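Local atomic coordinates of peptide amidase (Stenotrophomonas maltophilia, PDB entry 1M22), a protein that probably hydrolyses amide bonds as a serine-dependent amidase of the amidase signature family, with peptide amides as its likely substrates. Residues V13-S27 and R69-I81. Residues are numbered along the deposited sequence; the frame is centred on the assembly and turned at random.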
loop_
_atom_site.group_PDB
_atom_site.type_symbol
_atom_site.label_atom_id
_atom_site.label_comp_id
_atom_site.label_asym_id
_atom_site.label_seq_id
_atom_site.Cartn_x
_atom_site.Cartn_y
_atom_site.Cartn_z
ATOM N N VAL A 13 -5.969 9.281 13.663
ATOM C CA VAL A 13 -6.472 8.162 14.443
ATOM C C VAL A 13 -6.451 8.468 15.939
ATOM O O VAL A 13 -7.428 8.213 16.643
ATOM C CB VAL A 13 -5.634 6.889 14.173
ATOM C CG1 VAL A 13 -6.028 5.781 15.137
ATOM C CG2 VAL A 13 -5.843 6.433 12.732
ATOM N N ALA A 14 -5.343 9.022 16.422
ATOM C CA ALA A 14 -5.215 9.338 17.842
ATOM C C ALA A 14 -6.256 10.357 18.289
ATOM O O ALA A 14 -6.736 10.305 19.420
ATOM C CB ALA A 14 -3.817 9.858 18.138
ATOM N N ASP A 15 -6.598 11.287 17.407
ATOM C CA ASP A 15 -7.590 12.301 17.743
ATOM C C ASP A 15 -8.988 11.694 17.756
ATOM O O ASP A 15 -9.790 11.994 18.639
ATOM C CB ASP A 15 -7.513 13.471 16.761
ATOM C CG ASP A 15 -6.256 14.300 16.948
ATOM O OD1 ASP A 15 -6.062 14.841 18.057
ATOM O OD2 ASP A 15 -5.460 14.409 15.993
ATOM N N LEU A 16 -9.288 10.839 16.782
ATOM C CA LEU A 16 -10.593 10.189 16.741
ATOM C C LEU A 16 -10.737 9.338 17.999
ATOM O O LEU A 16 -11.804 9.299 18.620
ATOM C CB LEU A 16 -10.714 9.303 15.495
ATOM C CG LEU A 16 -10.776 10.036 14.151
ATOM C CD1 LEU A 16 -10.698 9.023 13.015
ATOM C CD2 LEU A 16 -12.060 10.860 14.054
ATOM N N GLN A 17 -9.656 8.662 18.379
ATOM C CA GLN A 17 -9.664 7.821 19.569
ATOM C C GLN A 17 -9.878 8.674 20.819
ATOM O O GLN A 17 -10.630 8.294 21.715
ATOM C CB GLN A 17 -8.349 7.041 19.679
ATOM C CG GLN A 17 -8.327 6.019 20.812
ATOM C CD GLN A 17 -9.484 5.046 20.730
ATOM O OE1 GLN A 17 -10.341 5.005 21.614
ATOM N NE2 GLN A 17 -9.522 4.262 19.663
ATOM N N ALA A 18 -9.224 9.830 20.874
ATOM C CA ALA A 18 -9.371 10.726 22.015
ATOM C C ALA A 18 -10.821 11.193 22.125
ATOM O O ALA A 18 -11.374 11.270 23.222
ATOM C CB ALA A 18 -8.445 11.926 21.867
ATOM N N ARG A 19 -11.436 11.507 20.989
ATOM C CA ARG A 19 -12.823 11.961 20.984
ATOM C C ARG A 19 -13.769 10.879 21.496
ATOM O O ARG A 19 -14.673 11.160 22.284
ATOM C CB ARG A 19 -13.250 12.382 19.577
ATOM C CG ARG A 19 -12.485 13.564 19.016
ATOM C CD ARG A 19 -13.024 13.948 17.648
ATOM N NE ARG A 19 -12.232 14.992 17.006
ATOM C CZ ARG A 19 -12.563 15.580 15.861
ATOM N NH1 ARG A 19 -13.675 15.228 15.229
ATOM N NH2 ARG A 19 -11.781 16.517 15.345
ATOM N N MET A 20 -13.566 9.642 21.050
ATOM C CA MET A 20 -14.416 8.544 21.491
ATOM C C MET A 20 -14.187 8.256 22.970
ATOM O O MET A 20 -15.128 7.971 23.708
ATOM C CB MET A 20 -14.143 7.281 20.662
ATOM C CG MET A 20 -14.581 7.390 19.203
ATOM S SD MET A 20 -14.514 5.822 18.289
ATOM C CE MET A 20 -12.772 5.728 17.881
ATOM N N THR A 21 -12.935 8.349 23.404
ATOM C CA THR A 21 -12.587 8.096 24.796
ATOM C C THR A 21 -13.155 9.174 25.721
ATOM O O THR A 21 -13.399 8.922 26.903
ATOM C CB THR A 21 -11.052 8.007 24.959
ATOM O OG1 THR A 21 -10.560 6.928 24.153
ATOM C CG2 THR A 21 -10.669 7.754 26.413
ATOM N N ALA A 22 -13.380 10.366 25.178
ATOM C CA ALA A 22 -13.929 11.473 25.957
ATOM C C ALA A 22 -15.456 11.463 25.908
ATOM O O ALA A 22 -16.110 12.304 26.526
ATOM C CB ALA A 22 -13.400 12.796 25.431
ATOM N N GLY A 23 -16.014 10.513 25.163
ATOM C CA GLY A 23 -17.458 10.400 25.050
ATOM C C GLY A 23 -18.117 11.411 24.129
ATOM O O GLY A 23 -19.330 11.612 24.194
ATOM N N GLU A 24 -17.331 12.048 23.268
ATOM C CA GLU A 24 -17.874 13.038 22.346
ATOM C C GLU A 24 -18.130 12.451 20.964
ATOM O O GLU A 24 -18.638 13.130 20.072
ATOM C CB GLU A 24 -16.923 14.229 22.221
ATOM C CG GLU A 24 -16.750 15.019 23.503
ATOM C CD GLU A 24 -16.027 16.331 23.282
ATOM O OE1 GLU A 24 -16.560 17.184 22.539
ATOM O OE2 GLU A 24 -14.927 16.510 23.847
ATOM N N LEU A 25 -17.782 11.180 20.799
ATOM C CA LEU A 25 -17.958 10.489 19.529
ATOM C C LEU A 25 -17.986 8.991 19.784
ATOM O O LEU A 25 -17.349 8.505 20.715
ATOM C CB LEU A 25 -16.788 10.813 18.587
ATOM C CG LEU A 25 -16.712 10.102 17.230
ATOM C CD1 LEU A 25 -17.863 10.558 16.349
ATOM C CD2 LEU A 25 -15.381 10.415 16.562
ATOM N N ASP A 26 -18.750 8.260 18.985
ATOM C CA ASP A 26 -18.765 6.811 19.126
ATOM C C ASP A 26 -18.504 6.184 17.766
ATOM O O ASP A 26 -18.609 6.845 16.729
ATOM C CB ASP A 26 -20.075 6.289 19.725
ATOM C CG ASP A 26 -21.294 6.785 19.003
ATOM O OD1 ASP A 26 -21.270 6.879 17.759
ATOM O OD2 ASP A 26 -22.295 7.066 19.693
ATOM N N SER A 27 -18.153 4.906 17.776
ATOM C CA SER A 27 -17.836 4.207 16.545
ATOM C C SER A 27 -18.977 4.164 15.535
ATOM O O SER A 27 -18.742 4.303 14.335
ATOM C CB SER A 27 -17.365 2.789 16.857
ATOM O OG SER A 27 -16.841 2.178 15.689
ATOM N N ARG A 69 -16.856 -0.475 24.799
ATOM C CA ARG A 69 -16.335 0.753 25.385
ATOM C C ARG A 69 -17.169 1.148 26.603
ATOM O O ARG A 69 -16.623 1.469 27.658
ATOM C CB ARG A 69 -16.346 1.890 24.359
ATOM C CG ARG A 69 -15.753 3.197 24.879
ATOM C CD ARG A 69 -15.807 4.300 23.829
ATOM N NE ARG A 69 -14.961 4.021 22.670
ATOM C CZ ARG A 69 -13.649 4.235 22.623
ATOM N NH1 ARG A 69 -13.008 4.738 23.670
ATOM N NH2 ARG A 69 -12.976 3.952 21.518
ATOM N N ARG A 70 -18.491 1.116 26.458
ATOM C CA ARG A 70 -19.375 1.475 27.561
ATOM C C ARG A 70 -19.215 0.495 28.723
ATOM O O ARG A 70 -19.506 0.831 29.872
ATOM C CB ARG A 70 -20.837 1.503 27.093
ATOM C CG ARG A 70 -21.107 2.474 25.941
ATOM C CD ARG A 70 -22.576 2.891 25.874
ATOM N NE ARG A 70 -23.480 1.780 25.591
ATOM C CZ ARG A 70 -23.640 1.221 24.394
ATOM N NH1 ARG A 70 -22.957 1.668 23.352
ATOM N NH2 ARG A 70 -24.487 0.212 24.240
ATOM N N ASP A 71 -18.741 -0.710 28.419
ATOM C CA ASP A 71 -18.537 -1.745 29.431
ATOM C C ASP A 71 -17.130 -1.673 30.020
ATOM O O ASP A 71 -16.790 -2.428 30.932
ATOM C CB ASP A 71 -18.771 -3.128 28.817
ATOM C CG ASP A 71 -18.833 -4.227 29.859
ATOM O OD1 ASP A 71 -19.674 -4.132 30.780
ATOM O OD2 ASP A 71 -18.046 -5.189 29.758
ATOM N N GLY A 72 -16.315 -0.766 29.490
ATOM C CA GLY A 72 -14.956 -0.609 29.979
ATOM C C GLY A 72 -13.993 -1.677 29.497
ATOM O O GLY A 72 -13.039 -2.020 30.197
ATOM N N ARG A 73 -14.230 -2.203 28.299
ATOM C CA ARG A 73 -13.371 -3.238 27.736
ATOM C C ARG A 73 -12.733 -2.793 26.423
ATOM O O ARG A 73 -13.041 -3.330 25.356
ATOM C CB ARG A 73 -14.174 -4.523 27.514
ATOM C CG ARG A 73 -14.762 -5.106 28.791
ATOM C CD ARG A 73 -15.535 -6.386 28.520
ATOM N NE ARG A 73 -16.122 -6.934 29.738
ATOM C CZ ARG A 73 -16.864 -8.037 29.783
ATOM N NH1 ARG A 73 -17.112 -8.719 28.673
ATOM N NH2 ARG A 73 -17.360 -8.458 30.939
ATOM N N LEU A 74 -11.838 -1.814 26.509
ATOM C CA LEU A 74 -11.154 -1.286 25.334
ATOM C C LEU A 74 -10.062 -2.224 24.827
ATOM O O LEU A 74 -9.377 -2.884 25.611
ATOM C CB LEU A 74 -10.558 0.087 25.651
ATOM C CG LEU A 74 -11.589 1.179 25.946
ATOM C CD1 LEU A 74 -10.879 2.451 26.372
ATOM C CD2 LEU A 74 -12.443 1.427 24.710
ATOM N N ARG A 75 -9.893 -2.261 23.510
ATOM C CA ARG A 75 -8.911 -3.135 22.877
ATOM C C ARG A 75 -7.584 -2.471 22.526
ATOM O O ARG A 75 -6.609 -3.158 22.223
ATOM C CB ARG A 75 -9.522 -3.748 21.618
ATOM C CG ARG A 75 -10.674 -4.694 21.905
ATOM C CD ARG A 75 -11.549 -4.881 20.680
ATOM N NE ARG A 75 -12.632 -5.827 20.925
ATOM C CZ ARG A 75 -12.488 -7.146 20.908
ATOM N NH1 ARG A 75 -11.301 -7.682 20.653
ATOM N NH2 ARG A 75 -13.530 -7.931 21.151
ATOM N N GLY A 76 -7.546 -1.144 22.556
ATOM C CA GLY A 76 -6.317 -0.449 22.229
ATOM C C GLY A 76 -6.531 0.807 21.406
ATOM O O GLY A 76 -7.665 1.260 21.240
ATOM N N PRO A 77 -5.450 1.385 20.862
ATOM C CA PRO A 77 -5.475 2.605 20.048
ATOM C C PRO A 77 -6.429 2.613 18.856
ATOM O O PRO A 77 -6.877 3.677 18.429
ATOM C CB PRO A 77 -4.021 2.754 19.603
ATOM C CG PRO A 77 -3.259 2.116 20.716
ATOM C CD PRO A 77 -4.071 0.885 21.003
ATOM N N LEU A 78 -6.735 1.438 18.313
ATOM C CA LEU A 78 -7.619 1.360 17.154
ATOM C C LEU A 78 -9.061 0.972 17.470
ATOM O O LEU A 78 -9.852 0.730 16.557
ATOM C CB LEU A 78 -7.058 0.368 16.127
ATOM C CG LEU A 78 -5.667 0.633 15.540
ATOM C CD1 LEU A 78 -5.365 -0.411 14.477
ATOM C CD2 LEU A 78 -5.602 2.026 14.937
ATOM N N HIS A 79 -9.411 0.930 18.751
ATOM C CA HIS A 79 -10.762 0.548 19.147
ATOM C C HIS A 79 -11.825 1.455 18.530
ATOM O O HIS A 79 -11.884 2.650 18.825
ATOM C CB HIS A 79 -10.888 0.575 20.672
ATOM C CG HIS A 79 -12.124 -0.095 21.185
ATOM N ND1 HIS A 79 -12.099 -1.326 21.803
ATOM C CD2 HIS A 79 -13.425 0.282 21.151
ATOM C CE1 HIS A 79 -13.329 -1.679 22.130
ATOM N NE2 HIS A 79 -14.153 -0.720 21.745
ATOM N N GLY A 80 -12.662 0.875 17.673
ATOM C CA GLY A 80 -13.725 1.632 17.032
ATOM C C GLY A 80 -13.349 2.404 15.776
ATOM O O GLY A 80 -14.193 3.088 15.205
ATOM N N ILE A 81 -12.098 2.295 15.338
ATOM C CA ILE A 81 -11.623 3.006 14.147
ATOM C C ILE A 81 -11.995 2.275 12.853
ATOM O O ILE A 81 -11.616 1.124 12.660
ATOM C CB ILE A 81 -10.085 3.177 14.200
ATOM C CG1 ILE A 81 -9.696 4.023 15.414
ATOM C CG2 ILE A 81 -9.578 3.803 12.906
ATOM C CD1 ILE A 81 -10.185 5.458 15.367
#
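Q17 bridges R69 and the carbonyls of P77 and H79, using both ends of its carboxamide. OE1 of Q17 takes a nearly straight bond from NH2 of R69 at 2.8 Å, lying in the guanidinium plane, and a weak second one from NH1. The amide and guanidinium are nearly coplanar, 27° apart. On the other side of the amide, NE2 of Q17 gives bonds of 3.0 Å to both O of H79 and O of P77; the first lies close to the amide plane, while for the second NE2 stands well above the carbonyl plane of P77. Leaving the helix with CG anti to the backbone N (chi1 -174°) and then bending at chi2, the chain sets the amide against the type I beta turn G76-H79, and three bonds and a weak fourth hold the amide in its rotation. The guanidinium of R69 is sandwiched: CB of M20 sits over the centre of one face and CD2 of L74 lies over the opposite face, toward its rim, while NH1 adds a weak bond to OG1 of T21. Farther along, OG of S27 donates to O of G80 at 2.8 Å.

Beyond these bonds the packing turns apolar. CE of M20 touches CD1 of I81 at 3.6 Å, L16 CB approaches the same methyl, and V13 CG1 meets CD2 of L78 at 3.8 Å.

The contact thus joins helix 13-21 and the start of helix 27-43 to the end of helix 58-70 and the link that runs on to strand 82-86, well away from the catalytic serines and lysine. L16 also packs on helix 27-43, H79 NE2 bonds to O of R65 in helix 58-70, and I81 shares backbone bonding with V123 of the neighbouring sheet strand 123-128.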